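Local structure of DegQ (Legionella fallonii, 3PV2) at residues 92-97 and 203-208; 112-117 and 132-137; 146-151 and 175-180; 263-268 and 283-288. The protein is a chaperone-protease of the HtrA family that assembles into self-compartmentizing 12-mers and probably degrades misfolded periplasmic proteins. All blocks are in the same frame, centred on the assembly; numbering follows the deposited sequence. Where two conformers were deposited one is given.

Interaction 1: residues 92-97 and 203-208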
loop_
_atom_site.group_PDB
_atom_site.type_symbol
_atom_site.label_atom_id
_atom_site.label_comp_id
_atom_site.label_asym_id
_atom_site.label_seq_id
_atom_site.Cartn_x
_atom_site.Cartn_y
_atom_site.Cartn_z
ATOM N N ILE B 92 -43.251 8.788 27.647
ATOM C CA ILE B 92 -42.985 8.676 26.216
ATOM C C ILE B 92 -41.494 8.773 25.989
ATOM O O ILE B 92 -40.813 9.601 26.586
ATOM C CB ILE B 92 -43.667 9.821 25.397
ATOM C CG1 ILE B 92 -45.176 9.715 25.465
ATOM C CG2 ILE B 92 -43.342 9.724 23.954
ATOM C CD1 ILE B 92 -45.744 8.429 25.063
ATOM N N THR B 93 -40.992 7.999 25.061
ATOM C CA THR B 93 -39.630 8.188 24.643
ATOM C C THR B 93 -39.516 7.842 23.189
ATOM O O THR B 93 -40.536 7.614 22.537
ATOM C CB THR B 93 -38.675 7.386 25.513
ATOM O OG1 THR B 93 -37.327 7.799 25.191
ATOM C CG2 THR B 93 -38.877 5.828 25.321
ATOM N N ASN B 94 -38.313 7.827 22.612
ATOM C CA ASN B 94 -38.215 7.368 21.223
ATOM C C ASN B 94 -38.159 5.873 21.107
ATOM O O ASN B 94 -37.577 5.208 21.954
ATOM C CB ASN B 94 -36.949 7.845 20.623
ATOM C CG ASN B 94 -36.891 9.357 20.498
ATOM O OD1 ASN B 94 -37.827 10.003 19.966
ATOM N ND2 ASN B 94 -35.773 9.926 20.899
ATOM N N ASP B 95 -38.665 5.316 20.014
ATOM C CA ASP B 95 -38.461 3.871 19.779
ATOM C C ASP B 95 -36.981 3.493 19.668
ATOM O O ASP B 95 -36.561 2.465 20.201
ATOM C CB ASP B 95 -39.256 3.374 18.542
ATOM C CG ASP B 95 -39.456 1.857 18.531
ATOM O OD1 ASP B 95 -39.048 1.237 17.539
ATOM O OD2 ASP B 95 -40.024 1.273 19.503
ATOM N N HIS B 96 -36.188 4.300 18.958
ATOM C CA HIS B 96 -34.759 3.981 18.802
ATOM C C HIS B 96 -34.022 3.932 20.137
ATOM O O HIS B 96 -33.069 3.190 20.259
ATOM C CB HIS B 96 -34.056 4.882 17.802
ATOM C CG HIS B 96 -33.676 6.229 18.335
ATOM N ND1 HIS B 96 -34.360 7.368 18.000
ATOM C CD2 HIS B 96 -32.646 6.630 19.125
ATOM C CE1 HIS B 96 -33.791 8.412 18.587
ATOM N NE2 HIS B 96 -32.757 7.984 19.290
ATOM N N VAL B 97 -34.491 4.663 21.147
ATOM C CA VAL B 97 -33.866 4.599 22.476
ATOM C C VAL B 97 -34.017 3.201 23.087
ATOM O O VAL B 97 -33.076 2.656 23.694
ATOM C CB VAL B 97 -34.431 5.738 23.386
ATOM C CG1 VAL B 97 -34.075 5.584 24.860
ATOM C CG2 VAL B 97 -33.937 7.094 22.885
ATOM N N GLY B 203 -28.209 12.590 24.065
ATOM C CA GLY B 203 -28.525 12.766 25.456
ATOM C C GLY B 203 -29.996 12.980 25.685
ATOM O O GLY B 203 -30.650 12.323 26.549
ATOM N N ASN B 204 -30.510 13.877 24.863
ATOM C CA ASN B 204 -31.794 14.531 25.070
ATOM C C ASN B 204 -32.942 14.098 24.130
ATOM O O ASN B 204 -34.077 14.608 24.205
ATOM C CB ASN B 204 -31.594 16.033 25.047
ATOM C CG ASN B 204 -30.693 16.524 26.184
ATOM O OD1 ASN B 204 -31.195 17.121 27.135
ATOM N ND2 ASN B 204 -29.356 16.301 26.085
ATOM N N SER B 205 -32.632 13.137 23.282
ATOM C CA SER B 205 -33.592 12.514 22.453
ATOM C C SER B 205 -34.588 11.721 23.304
ATOM O O SER B 205 -34.177 10.910 24.173
ATOM C CB SER B 205 -32.854 11.542 21.561
ATOM O OG SER B 205 -33.646 11.115 20.468
ATOM N N GLY B 206 -35.871 11.945 23.042
ATOM C CA GLY B 206 -36.942 11.374 23.796
ATOM C C GLY B 206 -37.444 12.359 24.837
ATOM O O GLY B 206 -38.443 12.085 25.524
ATOM N N GLY B 207 -36.730 13.463 25.011
ATOM C CA GLY B 207 -37.126 14.461 26.016
ATOM C C GLY B 207 -38.135 15.420 25.399
ATOM O O GLY B 207 -38.657 15.156 24.313
ATOM N N ALA B 208 -38.342 16.540 26.054
ATOM C CA ALA B 208 -39.464 17.436 25.846
ATOM C C ALA B 208 -38.989 18.646 25.039
ATOM O O ALA B 208 -37.940 19.193 25.299
ATOM C CB ALA B 208 -39.962 17.906 27.207
#
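H96 and S205 meet here in a buried contact between the two barrels of the trypsin-like domain: strand 90-93 and the start of helix 95-98 face the loop that leads into strand 208-211. S205 OG lies at the edge of the H96 imidazole, close to the ring plane, 3.3 Å from H96 CE1, with H96 NE2 3.5 Å from the same oxygen. CG of H96 takes the crowded position between backbone N and carbonyl carbon (chi1 80°), which swings the ring toward the serine. S205 OG is anti to its own backbone N and has A222 N as its hydrogen-bond partner, while H96 ND1 is hydrogen-bonded to D126. S205 and G206 are the two middle residues of a type II turn from N204 to G207, closed by G207 N bonding to N204 O at 3.0 Å. G206 brings its CA within 3.9 Å of T93 OG1, a hydroxyl that bonds to S80; at its phi of 97° a side chain would jam against the carbonyl O of S205 and clash with that hydroxyl. V97 adds a light touch, CG2 lying 4.0 Å from S205 O. Together with D126, H96 and S205 in its GNSGG sequence probably form the histidine-aspartate-serine catalytic triad expected of a trypsin-fold protease.

Interaction 2: residues 112-117 and 132-137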
loop_
_atom_site.group_PDB
_atom_site.type_symbol
_atom_site.label_atom_id
_atom_site.label_comp_id
_atom_site.label_asym_id
_atom_site.label_seq_id
_atom_site.Cartn_x
_atom_site.Cartn_y
_atom_site.Cartn_z
ATOM N N ARG B 112 -35.174 8.408 42.370
ATOM C CA ARG B 112 -35.612 7.012 42.366
ATOM C C ARG B 112 -35.262 6.372 41.018
ATOM O O ARG B 112 -35.417 7.039 39.998
ATOM C CB ARG B 112 -37.116 6.941 42.572
ATOM C CG ARG B 112 -37.620 7.545 43.865
ATOM C CD ARG B 112 -39.147 7.435 43.979
ATOM N NE ARG B 112 -39.820 8.649 43.513
ATOM C CZ ARG B 112 -41.111 8.743 43.186
ATOM N NH1 ARG B 112 -41.915 7.687 43.277
ATOM N NH2 ARG B 112 -41.610 9.908 42.765
ATOM N N ARG B 113 -34.772 5.124 41.021
ATOM C CA ARG B 113 -34.475 4.362 39.799
ATOM C C ARG B 113 -35.540 3.286 39.661
ATOM O O ARG B 113 -35.612 2.393 40.509
ATOM C CB ARG B 113 -33.095 3.698 39.821
ATOM C CG ARG B 113 -31.891 4.611 39.956
ATOM C CD ARG B 113 -31.087 4.722 38.650
ATOM N NE ARG B 113 -30.337 3.516 38.318
ATOM C CZ ARG B 113 -29.958 3.121 37.092
ATOM N NH1 ARG B 113 -30.248 3.814 35.982
ATOM N NH2 ARG B 113 -29.289 1.969 36.970
ATOM N N LEU B 114 -36.390 3.373 38.637
ATOM C CA LEU B 114 -37.540 2.460 38.498
ATOM C C LEU B 114 -37.409 1.522 37.322
ATOM O O LEU B 114 -36.967 1.921 36.225
ATOM C CB LEU B 114 -38.835 3.248 38.358
ATOM C CG LEU B 114 -39.082 4.135 39.574
ATOM C CD1 LEU B 114 -40.027 5.242 39.229
ATOM C CD2 LEU B 114 -39.587 3.277 40.807
ATOM N N LYS B 115 -37.797 0.263 37.534
ATOM C CA LYS B 115 -37.899 -0.700 36.454
ATOM C C LYS B 115 -39.075 -0.288 35.553
ATOM O O LYS B 115 -40.147 0.022 36.029
ATOM C CB LYS B 115 -38.137 -2.056 37.073
ATOM C CG LYS B 115 -38.130 -3.239 36.143
ATOM C CD LYS B 115 -38.063 -4.548 36.972
ATOM C CE LYS B 115 -38.784 -5.659 36.254
ATOM N NZ LYS B 115 -38.508 -5.570 34.770
ATOM N N ALA B 116 -38.887 -0.244 34.241
ATOM C CA ALA B 116 -39.925 0.286 33.384
ATOM C C ALA B 116 -40.408 -0.814 32.508
ATOM O O ALA B 116 -39.626 -1.637 32.058
ATOM C CB ALA B 116 -39.406 1.417 32.555
ATOM N N ARG B 117 -41.678 -0.780 32.185
ATOM C CA ARG B 117 -42.209 -1.774 31.274
ATOM C C ARG B 117 -42.507 -1.155 29.898
ATOM O O ARG B 117 -43.027 -0.070 29.831
ATOM C CB ARG B 117 -43.463 -2.317 31.929
ATOM C CG ARG B 117 -44.095 -3.462 31.221
ATOM C CD ARG B 117 -44.996 -4.287 32.261
ATOM N NE ARG B 117 -46.224 -3.577 32.665
ATOM C CZ ARG B 117 -47.238 -3.262 31.836
ATOM N NH1 ARG B 117 -47.206 -3.571 30.528
ATOM N NH2 ARG B 117 -48.305 -2.610 32.312
ATOM N N ILE B 132 -44.217 2.880 34.462
ATOM C CA ILE B 132 -43.482 2.715 35.714
ATOM C C ILE B 132 -44.563 2.699 36.780
ATOM O O ILE B 132 -45.632 3.276 36.582
ATOM C CB ILE B 132 -42.458 3.847 35.986
ATOM C CG1 ILE B 132 -43.126 5.224 35.887
ATOM C CG2 ILE B 132 -41.296 3.765 35.026
ATOM C CD1 ILE B 132 -42.246 6.393 36.396
ATOM N N ASP B 133 -44.339 1.984 37.864
ATOM C CA ASP B 133 -45.332 1.971 38.923
ATOM C C ASP B 133 -44.770 2.864 39.963
ATOM O O ASP B 133 -43.929 2.410 40.746
ATOM C CB ASP B 133 -45.524 0.586 39.546
ATOM C CG ASP B 133 -45.776 -0.518 38.515
ATOM O OD1 ASP B 133 -46.485 -0.319 37.473
ATOM O OD2 ASP B 133 -45.252 -1.625 38.774
ATOM N N ALA B 134 -45.196 4.127 39.977
ATOM C CA ALA B 134 -44.800 5.019 41.067
ATOM C C ALA B 134 -45.863 6.042 41.408
ATOM O O ALA B 134 -46.772 6.306 40.621
ATOM C CB ALA B 134 -43.473 5.706 40.763
ATOM N N LYS B 135 -45.705 6.614 42.597
ATOM C CA LYS B 135 -46.534 7.690 43.101
ATOM C C LYS B 135 -45.685 8.944 43.145
ATOM O O LYS B 135 -44.490 8.884 42.915
ATOM C CB LYS B 135 -46.986 7.407 44.532
ATOM C CG LYS B 135 -46.974 5.926 44.976
ATOM C CD LYS B 135 -45.586 5.446 45.469
ATOM C CE LYS B 135 -45.710 4.512 46.697
ATOM N NZ LYS B 135 -46.761 3.442 46.579
ATOM N N ASN B 136 -46.297 10.067 43.496
ATOM C CA ASN B 136 -45.559 11.312 43.640
ATOM C C ASN B 136 -44.902 11.622 42.299
ATOM O O ASN B 136 -43.735 11.986 42.261
ATOM C CB ASN B 136 -44.475 11.146 44.714
ATOM C CG ASN B 136 -44.097 12.446 45.416
ATOM O OD1 ASN B 136 -43.986 12.457 46.634
ATOM N ND2 ASN B 136 -43.873 13.531 44.665
ATOM N N LEU B 137 -45.656 11.417 41.221
ATOM C CA LEU B 137 -45.197 11.634 39.867
ATOM C C LEU B 137 -45.779 12.944 39.372
ATOM O O LEU B 137 -46.929 13.254 39.653
ATOM C CB LEU B 137 -45.607 10.446 38.980
ATOM C CG LEU B 137 -44.513 9.483 38.477
ATOM C CD1 LEU B 137 -43.436 9.081 39.449
ATOM C CD2 LEU B 137 -45.175 8.265 37.898
HETATM O O HOH W 1 -41.843 0.865 37.952
HETATM O O HOH W 2 -46.226 -2.275 34.975
#
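A116 and I132 bring their CA atoms to 4.9 Å, and on the R112 side of this point the two chains run on without a direct main-chain bond, strand 113-115 beside the irregular segment 132-137. This is where the antiparallel pairing of strands 113-122 and 127-131 gives out, in the first barrel of the trypsin fold. Water 1 fills in between the backbones, donating to K115 O and accepting from D133 N. I132 spreads its two branches along the strand: CG2 packs on A116 CB at 3.9 Å, while CD1 reaches L114 CD1 at 3.8 Å, the leucine and isoleucine crossing at about a right angle. L114 CD1 also rests on A134 CB, making a small apolar patch near the surface. Further on, R112 reaches across to the backbone carbonyls of K135 and N136. D110 forms a salt bridge with its NH2. R113 and K115 meet R401 of a neighbouring subunit. A bend at chi3 (-95°) of R112 presents the guanidinium end-on to K135 O, near its own plane: NH1 donates at 2.9 Å to K135 O, NH2 donates at 3.1 Å to that same oxygen, and NH2 makes a weak bond of 3.0 Å to N136 O.

Interaction 3: residues 146-151 and 175-180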
loop_
_atom_site.group_PDB
_atom_site.type_symbol
_atom_site.label_atom_id
_atom_site.label_comp_id
_atom_site.label_asym_id
_atom_site.label_seq_id
_atom_site.Cartn_x
_atom_site.Cartn_y
_atom_site.Cartn_z
ATOM N N ASP B 146 -50.417 22.016 16.664
ATOM C CA ASP B 146 -50.944 22.633 15.442
ATOM C C ASP B 146 -50.841 24.157 15.456
ATOM O O ASP B 146 -50.866 24.764 14.386
ATOM C CB ASP B 146 -52.390 22.227 15.155
ATOM C CG ASP B 146 -52.522 20.764 14.689
ATOM O OD1 ASP B 146 -51.587 20.232 14.035
ATOM O OD2 ASP B 146 -53.590 20.158 14.965
ATOM N N LYS B 147 -50.757 24.758 16.649
ATOM C CA LYS B 147 -50.706 26.241 16.827
ATOM C C LYS B 147 -49.268 26.831 16.675
ATOM O O LYS B 147 -49.055 28.067 16.574
ATOM C CB LYS B 147 -51.301 26.591 18.208
ATOM C CG LYS B 147 -52.752 27.166 18.253
ATOM C CD LYS B 147 -53.791 26.236 17.675
ATOM C CE LYS B 147 -55.219 26.503 18.252
ATOM N NZ LYS B 147 -55.671 27.898 17.927
ATOM N N LEU B 148 -48.285 25.942 16.604
ATOM C CA LEU B 148 -46.893 26.331 16.438
ATOM C C LEU B 148 -46.580 27.018 15.139
ATOM O O LEU B 148 -46.876 26.457 14.088
ATOM C CB LEU B 148 -45.995 25.123 16.438
ATOM C CG LEU B 148 -45.706 24.408 17.750
ATOM C CD1 LEU B 148 -44.699 23.329 17.332
ATOM C CD2 LEU B 148 -45.104 25.377 18.772
ATOM N N GLU B 149 -45.879 28.143 15.221
ATOM C CA GLU B 149 -45.387 28.860 14.066
ATOM C C GLU B 149 -43.859 28.975 14.081
ATOM O O GLU B 149 -43.243 29.014 15.146
ATOM C CB GLU B 149 -45.997 30.290 14.023
ATOM C CG GLU B 149 -47.566 30.381 13.924
ATOM C CD GLU B 149 -48.094 31.831 13.972
ATOM O OE1 GLU B 149 -48.297 32.359 15.091
ATOM O OE2 GLU B 149 -48.285 32.438 12.890
ATOM N N VAL B 150 -43.274 29.045 12.882
ATOM C CA VAL B 150 -41.888 29.381 12.689
ATOM C C VAL B 150 -41.587 30.701 13.385
ATOM O O VAL B 150 -42.258 31.689 13.159
ATOM C CB VAL B 150 -41.592 29.470 11.169
ATOM C CG1 VAL B 150 -40.210 30.088 10.826
ATOM C CG2 VAL B 150 -41.744 28.105 10.568
ATOM N N GLY B 151 -40.565 30.703 14.234
ATOM C CA GLY B 151 -40.181 31.871 14.960
ATOM C C GLY B 151 -40.631 31.878 16.417
ATOM O O GLY B 151 -40.160 32.724 17.193
ATOM N N GLY B 175 -33.896 27.785 21.406
ATOM C CA GLY B 175 -33.918 28.319 20.054
ATOM C C GLY B 175 -35.343 28.635 19.635
ATOM O O GLY B 175 -36.220 28.906 20.495
ATOM N N ILE B 176 -35.528 28.674 18.316
ATOM C CA ILE B 176 -36.850 28.850 17.698
ATOM C C ILE B 176 -37.298 27.666 16.861
ATOM O O ILE B 176 -36.481 26.810 16.508
ATOM C CB ILE B 176 -36.863 30.107 16.810
ATOM C CG1 ILE B 176 -35.900 30.031 15.660
ATOM C CG2 ILE B 176 -36.653 31.414 17.640
ATOM C CD1 ILE B 176 -36.284 31.052 14.604
ATOM N N VAL B 177 -38.596 27.553 16.618
ATOM C CA VAL B 177 -39.124 26.645 15.626
ATOM C C VAL B 177 -38.601 27.193 14.310
ATOM O O VAL B 177 -38.808 28.370 13.971
ATOM C CB VAL B 177 -40.650 26.709 15.662
ATOM C CG1 VAL B 177 -41.258 25.875 14.540
ATOM C CG2 VAL B 177 -41.154 26.214 16.924
ATOM N N SER B 178 -37.805 26.405 13.597
ATOM C CA SER B 178 -37.165 26.899 12.371
ATOM C C SER B 178 -37.941 26.533 11.112
ATOM O O SER B 178 -37.797 27.198 10.099
ATOM C CB SER B 178 -35.828 26.213 12.204
ATOM O OG SER B 178 -34.977 26.657 13.196
ATOM N N ALA B 179 -38.661 25.418 11.164
ATOM C CA ALA B 179 -39.486 24.942 9.998
ATOM C C ALA B 179 -40.503 23.896 10.459
ATOM O O ALA B 179 -40.297 23.252 11.504
ATOM C CB ALA B 179 -38.601 24.343 8.914
ATOM N N LEU B 180 -41.604 23.746 9.727
ATOM C CA LEU B 180 -42.575 22.681 10.008
ATOM C C LEU B 180 -42.603 21.703 8.842
ATOM O O LEU B 180 -42.141 22.024 7.747
ATOM C CB LEU B 180 -43.949 23.257 10.315
ATOM C CG LEU B 180 -43.939 24.193 11.541
ATOM C CD1 LEU B 180 -45.185 25.087 11.644
ATOM C CD2 LEU B 180 -43.785 23.403 12.814
#
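V150 and V177 sit at the heart of this contact, but they engage each other's backbone more than each other's methyls. V177 turns its side chain toward 146-151 and presses CB to 3.5 Å from E149 O, with both methyls close around that carbonyl. V150 lies across the other chain instead: CG1 reaches S178 O at 3.8 Å, and CG2, anti to the carbonyl carbon, rests 3.9 Å from A179 CA. L180 points toward 146-151 and brings CD1 to 3.3 Å from L148 O, and at the opposite end I176 CG2 lies 3.8 Å from G151 O. L148 CD2 is a looser neighbour of V177 CG2. One main-chain bond ties the segments, G151 N to V177 O at 2.9 Å, fairly straight at 159° and in the carbonyl plane. V150 CA adds a CA-H...O contact to this oxygen. The touching parts run 127° apart. S178 turns away and bonds to A172 of a neighbouring subunit, on which V150 packs against M29. S178 and A179 both face Q195, a classic beta bulge in the pairing with strand 194-196. At V177, the lead-in to strand 153-158 meets strand 171-179, its neighbour in the second barrel of the trypsin fold.

Interaction 4: residues 263-268 and 283-288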
loop_
_atom_site.group_PDB
_atom_site.type_symbol
_atom_site.label_atom_id
_atom_site.label_comp_id
_atom_site.label_asym_id
_atom_site.label_seq_id
_atom_site.Cartn_x
_atom_site.Cartn_y
_atom_site.Cartn_z
ATOM N N PHE B 263 -53.597 9.481 -2.624
ATOM C CA PHE B 263 -52.470 10.317 -2.445
ATOM C C PHE B 263 -52.945 11.746 -2.378
ATOM O O PHE B 263 -53.841 12.154 -3.141
ATOM C CB PHE B 263 -51.571 10.153 -3.658
ATOM C CG PHE B 263 -50.710 8.908 -3.654
ATOM C CD1 PHE B 263 -51.279 7.627 -3.565
ATOM C CD2 PHE B 263 -49.315 9.027 -3.880
ATOM C CE1 PHE B 263 -50.468 6.461 -3.636
ATOM C CE2 PHE B 263 -48.486 7.876 -3.944
ATOM C CZ PHE B 263 -49.056 6.597 -3.825
ATOM N N VAL B 264 -52.314 12.553 -1.529
ATOM C CA VAL B 264 -52.602 13.939 -1.471
ATOM C C VAL B 264 -51.310 14.744 -1.759
ATOM O O VAL B 264 -50.222 14.202 -1.750
ATOM C CB VAL B 264 -53.224 14.332 -0.179
ATOM C CG1 VAL B 264 -54.640 13.751 -0.066
ATOM C CG2 VAL B 264 -52.302 13.972 0.990
ATOM N N GLN B 265 -51.459 16.002 -2.111
ATOM C CA GLN B 265 -50.353 16.891 -2.243
ATOM C C GLN B 265 -50.791 18.225 -1.621
ATOM O O GLN B 265 -51.977 18.469 -1.449
ATOM C CB GLN B 265 -49.975 17.098 -3.676
ATOM C CG GLN B 265 -50.829 18.007 -4.504
ATOM C CD GLN B 265 -50.436 17.950 -5.994
ATOM O OE1 GLN B 265 -50.956 17.097 -6.650
ATOM N NE2 GLN B 265 -49.517 18.814 -6.504
ATOM N N HIS B 266 -49.802 19.049 -1.345
ATOM C CA HIS B 266 -49.980 20.382 -0.753
ATOM C C HIS B 266 -50.691 21.269 -1.741
ATOM O O HIS B 266 -50.332 21.314 -2.943
ATOM C CB HIS B 266 -48.591 20.991 -0.372
ATOM C CG HIS B 266 -48.683 22.309 0.345
ATOM N ND1 HIS B 266 -49.123 22.423 1.656
ATOM C CD2 HIS B 266 -48.393 23.575 -0.072
ATOM C CE1 HIS B 266 -49.116 23.711 2.003
ATOM N NE2 HIS B 266 -48.682 24.427 0.975
ATOM N N LEU B 267 -51.714 21.967 -1.276
ATOM C CA LEU B 267 -52.423 22.883 -2.115
ATOM C C LEU B 267 -51.765 24.208 -1.854
ATOM O O LEU B 267 -51.992 24.850 -0.798
ATOM C CB LEU B 267 -53.908 22.900 -1.690
ATOM C CG LEU B 267 -54.776 23.914 -2.437
ATOM C CD1 LEU B 267 -54.963 23.474 -3.834
ATOM C CD2 LEU B 267 -56.181 24.203 -1.728
ATOM N N THR B 268 -50.920 24.617 -2.776
ATOM C CA THR B 268 -50.312 25.914 -2.779
ATOM C C THR B 268 -51.322 27.000 -3.267
ATOM O O THR B 268 -52.268 26.705 -3.957
ATOM C CB THR B 268 -49.123 25.978 -3.818
ATOM O OG1 THR B 268 -49.620 25.790 -5.161
ATOM C CG2 THR B 268 -47.989 24.947 -3.518
ATOM N N GLY B 283 -56.613 23.205 2.327
ATOM C CA GLY B 283 -57.003 21.833 2.372
ATOM C C GLY B 283 -55.932 21.001 1.719
ATOM O O GLY B 283 -54.857 21.526 1.471
ATOM N N ALA B 284 -56.228 19.712 1.536
ATOM C CA ALA B 284 -55.335 18.739 0.917
ATOM C C ALA B 284 -55.853 18.393 -0.482
ATOM O O ALA B 284 -56.993 17.983 -0.609
ATOM C CB ALA B 284 -55.255 17.454 1.773
ATOM N N LEU B 285 -55.025 18.507 -1.499
ATOM C CA LEU B 285 -55.459 18.239 -2.857
ATOM C C LEU B 285 -55.297 16.777 -3.128
ATOM O O LEU B 285 -54.236 16.225 -2.922
ATOM C CB LEU B 285 -54.597 19.025 -3.788
ATOM C CG LEU B 285 -54.639 18.776 -5.288
ATOM C CD1 LEU B 285 -56.055 18.903 -5.774
ATOM C CD2 LEU B 285 -53.743 19.763 -6.046
ATOM N N VAL B 286 -56.354 16.127 -3.578
ATOM C CA VAL B 286 -56.250 14.713 -3.879
ATOM C C VAL B 286 -55.660 14.541 -5.288
ATOM O O VAL B 286 -56.212 15.021 -6.316
ATOM C CB VAL B 286 -57.589 14.061 -3.830
ATOM C CG1 VAL B 286 -57.454 12.598 -4.314
ATOM C CG2 VAL B 286 -58.139 14.056 -2.446
ATOM N N SER B 287 -54.502 13.887 -5.385
ATOM C CA SER B 287 -53.884 13.704 -6.739
ATOM C C SER B 287 -54.133 12.377 -7.397
ATOM O O SER B 287 -53.856 12.210 -8.570
ATOM C CB SER B 287 -52.372 13.872 -6.640
ATOM O OG SER B 287 -51.804 13.112 -5.586
ATOM N N GLN B 288 -54.600 11.408 -6.628
ATOM C CA GLN B 288 -54.970 10.117 -7.183
ATOM C C GLN B 288 -55.816 9.352 -6.222
ATOM O O GLN B 288 -55.620 9.476 -5.079
ATOM C CB GLN B 288 -53.711 9.339 -7.534
ATOM C CG GLN B 288 -53.509 7.962 -7.041
ATOM C CD GLN B 288 -52.142 7.326 -7.454
ATOM O OE1 GLN B 288 -51.846 6.225 -7.012
ATOM N NE2 GLN B 288 -51.358 7.976 -8.319
HETATM O O HOH W 3 -49.304 12.425 -3.928
HETATM O O HOH W 4 -52.189 21.663 1.601
#
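F263 and Q288 are paired in the antiparallel strands 262-266 and 284-289 of the first PDZ domain. Main-chain bonds come first. Q265 and L285 form a hydrogen-bonded pair, Q265 N giving to L285 O at 2.9 Å and L285 N giving to Q265 O at 3.0 Å. F263 N donates to Q288 O at 3.2 Å, yet F263 O takes S287 N at 2.9 Å, so the register slips by one residue in a beta bulge. Among waters, one links V264 O with S287 OG, and another joins L267 N to G283 O. The apolar contacts divide by face. V264 CG1 touches A284 CB and V286 CG2, both at 4.2 Å, on the side covered by I306. On the other face Q265 and L285 lie side by side, Q265 CG 3.7 Å from L285 CD2, with L271 of helix 269-274 over both. Flat groups meet where the Q288 amide, its OE1 hydrogen-bonded to N290, lies over one face of the F263 ring near its rim, the planes 33° apart. Q265 OE1 binds Y447 N of a neighbouring subunit, and S287 O binds Q438 there. The backbone bonds therefore set the pairing, while polar groups along this edge serve the contact between subunits.

Interaction 1 holds the probable catalytic pair H96 and S205, and the protease contacts are arranged around it. Interaction 2 lies in the first barrel, its centre about 17 Å from that of interaction 1, and both reach the same sheet. Interaction 3 belongs to the second barrel, its centre about 20 Å from that of interaction 1. Both are nested along the chain within the loop that interaction 1 closes, their centres about 33 Å apart. Interaction 4 sits in the PDZ domain, its centre about 32 Å from that of interaction 1, yet its nearest atoms come within about 9 Å of interaction 3. Interactions 3 and 4 share a neighbouring subunit, which packs on H266 and T268 and is not the copy carrying Y447.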